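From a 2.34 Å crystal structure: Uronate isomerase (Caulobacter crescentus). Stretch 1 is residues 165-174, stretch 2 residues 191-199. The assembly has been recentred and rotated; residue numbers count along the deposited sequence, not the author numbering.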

# COMPACT_ATOMS: atom_id res chain seq x y z
N ILE B 165 11.24 -24.53 -23.62
CA ILE B 165 11.34 -23.10 -23.80
C ILE B 165 11.15 -22.80 -25.28
O ILE B 165 11.86 -23.34 -26.13
CB ILE B 165 12.66 -22.52 -23.26
CG1 ILE B 165 12.78 -22.86 -21.76
CG2 ILE B 165 12.72 -21.00 -23.48
CD1 ILE B 165 14.19 -22.78 -21.19
N GLU B 166 10.17 -21.96 -25.57
CA GLU B 166 9.90 -21.54 -26.93
C GLU B 166 10.80 -20.36 -27.30
O GLU B 166 11.47 -20.40 -28.33
CB GLU B 166 8.44 -21.18 -27.09
CG GLU B 166 8.07 -20.82 -28.51
CD GLU B 166 6.63 -21.12 -28.83
OE1 GLU B 166 5.93 -20.18 -29.26
OE2 GLU B 166 6.19 -22.29 -28.66
N THR B 167 10.80 -19.34 -26.45
CA THR B 167 11.59 -18.13 -26.65
C THR B 167 12.31 -17.79 -25.35
O THR B 167 11.71 -17.81 -24.28
CB THR B 167 10.68 -16.94 -27.04
OG1 THR B 167 10.01 -17.24 -28.28
CG2 THR B 167 11.47 -15.64 -27.20
N LEU B 168 13.61 -17.51 -25.45
CA LEU B 168 14.39 -16.99 -24.32
C LEU B 168 15.13 -15.74 -24.77
O LEU B 168 15.88 -15.78 -25.74
CB LEU B 168 15.38 -18.04 -23.82
CG LEU B 168 16.27 -17.72 -22.62
CD1 LEU B 168 15.44 -17.42 -21.37
CD2 LEU B 168 17.21 -18.88 -22.34
N ALA B 169 14.93 -14.64 -24.06
CA ALA B 169 15.65 -13.40 -24.35
C ALA B 169 16.74 -13.13 -23.32
O ALA B 169 16.53 -13.29 -22.12
CB ALA B 169 14.69 -12.21 -24.44
N THR B 170 17.91 -12.74 -23.81
CA THR B 170 19.00 -12.28 -22.96
C THR B 170 19.09 -10.75 -23.06
O THR B 170 18.36 -10.13 -23.83
CB THR B 170 20.34 -12.95 -23.35
OG1 THR B 170 20.83 -12.39 -24.57
CG2 THR B 170 20.16 -14.45 -23.54
N THR B 171 19.98 -10.13 -22.28
CA THR B 171 20.05 -8.66 -22.23
C THR B 171 21.48 -8.13 -22.42
O THR B 171 22.36 -8.39 -21.59
CB THR B 171 19.42 -8.13 -20.91
OG1 THR B 171 18.09 -8.62 -20.79
CG2 THR B 171 19.38 -6.62 -20.90
N GLU B 172 21.69 -7.41 -23.52
CA GLU B 172 23.01 -6.84 -23.85
C GLU B 172 22.93 -5.34 -24.10
O GLU B 172 21.89 -4.83 -24.49
CB GLU B 172 23.65 -7.51 -25.09
CG GLU B 172 23.18 -8.92 -25.45
CD GLU B 172 23.69 -10.01 -24.51
OE1 GLU B 172 22.84 -10.68 -23.90
OE2 GLU B 172 24.92 -10.20 -24.40
N GLY B 173 24.04 -4.65 -23.86
CA GLY B 173 24.16 -3.23 -24.20
C GLY B 173 24.68 -3.04 -25.62
O GLY B 173 25.16 -4.00 -26.23
N PRO B 174 24.61 -1.81 -26.14
CA PRO B 174 25.06 -1.45 -27.50
C PRO B 174 26.58 -1.54 -27.66
O PRO B 174 27.08 -1.61 -28.79
CB PRO B 174 24.62 0.01 -27.65
CG PRO B 174 23.76 0.31 -26.49
CD PRO B 174 24.10 -0.64 -25.41
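Stretch 2 191-199: GHVITAYRP

Stretch 2 runs alongside stretch 1 in the same direction, as a parallel neighbour in a sheet. The evidence is the angle of 20° between the N-to-C directions of strands 167-169 and 192-194 (signed crossing angle -20°), with the axes approaching to 4.7 Å. The register is constant: Leu168 pairs with Val193 (CA to CA 4.9 Å), Ala169 with Ile194 (CA to CA 4.7 Å), and the same offset of 25 residues persists beyond the strands, to Gly173 opposite Arg198 (CA to CA 4.7 Å).

The hydrogen bonds confirm the parallel pattern, in which one residue reaches two residues of its neighbour. Leu168 N donates to His192 O at 3.0 Å, and Leu168 O accepts from Ile194 N at 2.8 Å; the N-H...O angles are 173° and 161°. Thr170 N then donates to Ile194 O at 2.8 Å. Farther on, where both chains are extended loop, Glu172 spans Tyr197 in the same manner: Glu172 N reaches Ala196 O at 3.2 Å, and Arg198 N reaches Glu172 O at 3.0 Å. That arrangement also brings Glu172 O within 3.0 Å of Ala196 O, a contact between two acceptors and not a bond. CA-H...O contacts line the same seam, for example Val193 CA to Leu168 O at 3.3 Å and Ala169 CA to Ile194 O at 3.4 Å.

Thr167, Ala169, His192 and Ile194 share one face of the sheet. The small Ala169 leaves room for the branched Ile194, whose CG1 lies 3.9 Å from Ala169 CB, while Ile194 CD1 extends back to within 4.1 Å of Thr167 CG2. His192 lies with its ring edge toward Thr167, and His192 ND1 and Thr167 OG1 form a 3.1 Å hydrogen bond. Leu168 and Val193 occupy the other face; there Val193 CG1 meets Thr170 CG2 at 4.0 Å.

Past the strands, Thr171 and Pro174 supply the contacts from stretch 1 described next. Thr171 CG2 packs 3.6 Å from Arg198 CB and also lies at the edge of the guanidinium, near its plane, so the methyl touches the long arginine at its root and near its tip. Pro174 is the main bump at the end of stretch 1. Its CB points toward stretch 2, and Pro174 CG faces the notch between Tyr197 and Pro199, 3.6 Å from Tyr197 CZ and 4.0 Å from Pro199 CB. Although the CA-to-CB bond of Tyr197 points away, the end of its side chain comes nearer, placing Tyr197 OH 3.3 Å from Pro174 CG. Together the two stretches bury 737 Å², both sides summed.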

# COMPACT_ATOMS: atom_id res chain seq x y z
N GLY B 191 16.94 -23.60 -31.15
CA GLY B 191 16.50 -22.82 -30.01
C GLY B 191 16.45 -21.33 -30.31
O GLY B 191 17.40 -20.77 -30.86
N HIS B 192 15.33 -20.71 -29.94
CA HIS B 192 15.08 -19.30 -30.23
C HIS B 192 15.58 -18.47 -29.05
O HIS B 192 14.80 -18.02 -28.20
CB HIS B 192 13.59 -19.09 -30.51
CG HIS B 192 13.23 -17.71 -30.98
ND1 HIS B 192 12.32 -16.91 -30.31
CD2 HIS B 192 13.63 -17.00 -32.06
CE1 HIS B 192 12.19 -15.76 -30.95
NE2 HIS B 192 12.97 -15.79 -32.02
N VAL B 193 16.89 -18.29 -29.01
CA VAL B 193 17.53 -17.42 -28.03
C VAL B 193 17.77 -16.07 -28.69
O VAL B 193 18.54 -15.96 -29.65
CB VAL B 193 18.84 -18.02 -27.48
CG1 VAL B 193 19.50 -17.05 -26.51
CG2 VAL B 193 18.58 -19.37 -26.80
N ILE B 194 17.09 -15.05 -28.18
CA ILE B 194 17.19 -13.70 -28.73
C ILE B 194 17.78 -12.73 -27.70
O ILE B 194 18.15 -13.13 -26.60
CB ILE B 194 15.83 -13.17 -29.27
CG1 ILE B 194 14.76 -13.17 -28.17
CG2 ILE B 194 15.39 -13.99 -30.46
CD1 ILE B 194 13.52 -12.37 -28.53
N THR B 195 17.85 -11.46 -28.08
CA THR B 195 18.46 -10.45 -27.23
C THR B 195 17.49 -9.30 -26.92
O THR B 195 16.38 -9.25 -27.45
CB THR B 195 19.79 -9.94 -27.84
OG1 THR B 195 20.36 -8.94 -26.99
CG2 THR B 195 19.56 -9.35 -29.23
N ALA B 196 17.92 -8.39 -26.05
CA ALA B 196 17.18 -7.17 -25.76
C ALA B 196 18.17 -6.01 -25.66
O ALA B 196 19.28 -6.18 -25.15
CB ALA B 196 16.39 -7.31 -24.46
N TYR B 197 17.75 -4.84 -26.14
CA TYR B 197 18.61 -3.65 -26.20
C TYR B 197 18.58 -2.85 -24.90
O TYR B 197 17.57 -2.22 -24.58
CB TYR B 197 18.16 -2.77 -27.37
CG TYR B 197 19.08 -1.62 -27.72
CD1 TYR B 197 20.23 -1.84 -28.48
CD2 TYR B 197 18.79 -0.32 -27.33
CE1 TYR B 197 21.07 -0.81 -28.82
CE2 TYR B 197 19.63 0.74 -27.67
CZ TYR B 197 20.77 0.48 -28.42
OH TYR B 197 21.62 1.49 -28.77
N ARG B 198 19.68 -2.86 -24.16
CA ARG B 198 19.76 -2.14 -22.88
C ARG B 198 20.86 -1.08 -22.88
O ARG B 198 21.98 -1.36 -22.46
CB ARG B 198 19.98 -3.13 -21.74
CG ARG B 198 19.64 -2.57 -20.37
CD ARG B 198 20.40 -3.27 -19.28
NE ARG B 198 20.05 -2.76 -17.96
CZ ARG B 198 19.17 -3.33 -17.13
NH1 ARG B 198 18.55 -4.46 -17.48
NH2 ARG B 198 18.92 -2.78 -15.96
N PRO B 199 20.54 0.15 -23.33
CA PRO B 199 21.54 1.20 -23.53
C PRO B 199 22.02 1.94 -22.27
O PRO B 199 22.75 2.92 -22.40
CB PRO B 199 20.84 2.16 -24.49
CG PRO B 199 19.40 2.01 -24.18
CD PRO B 199 19.18 0.61 -23.68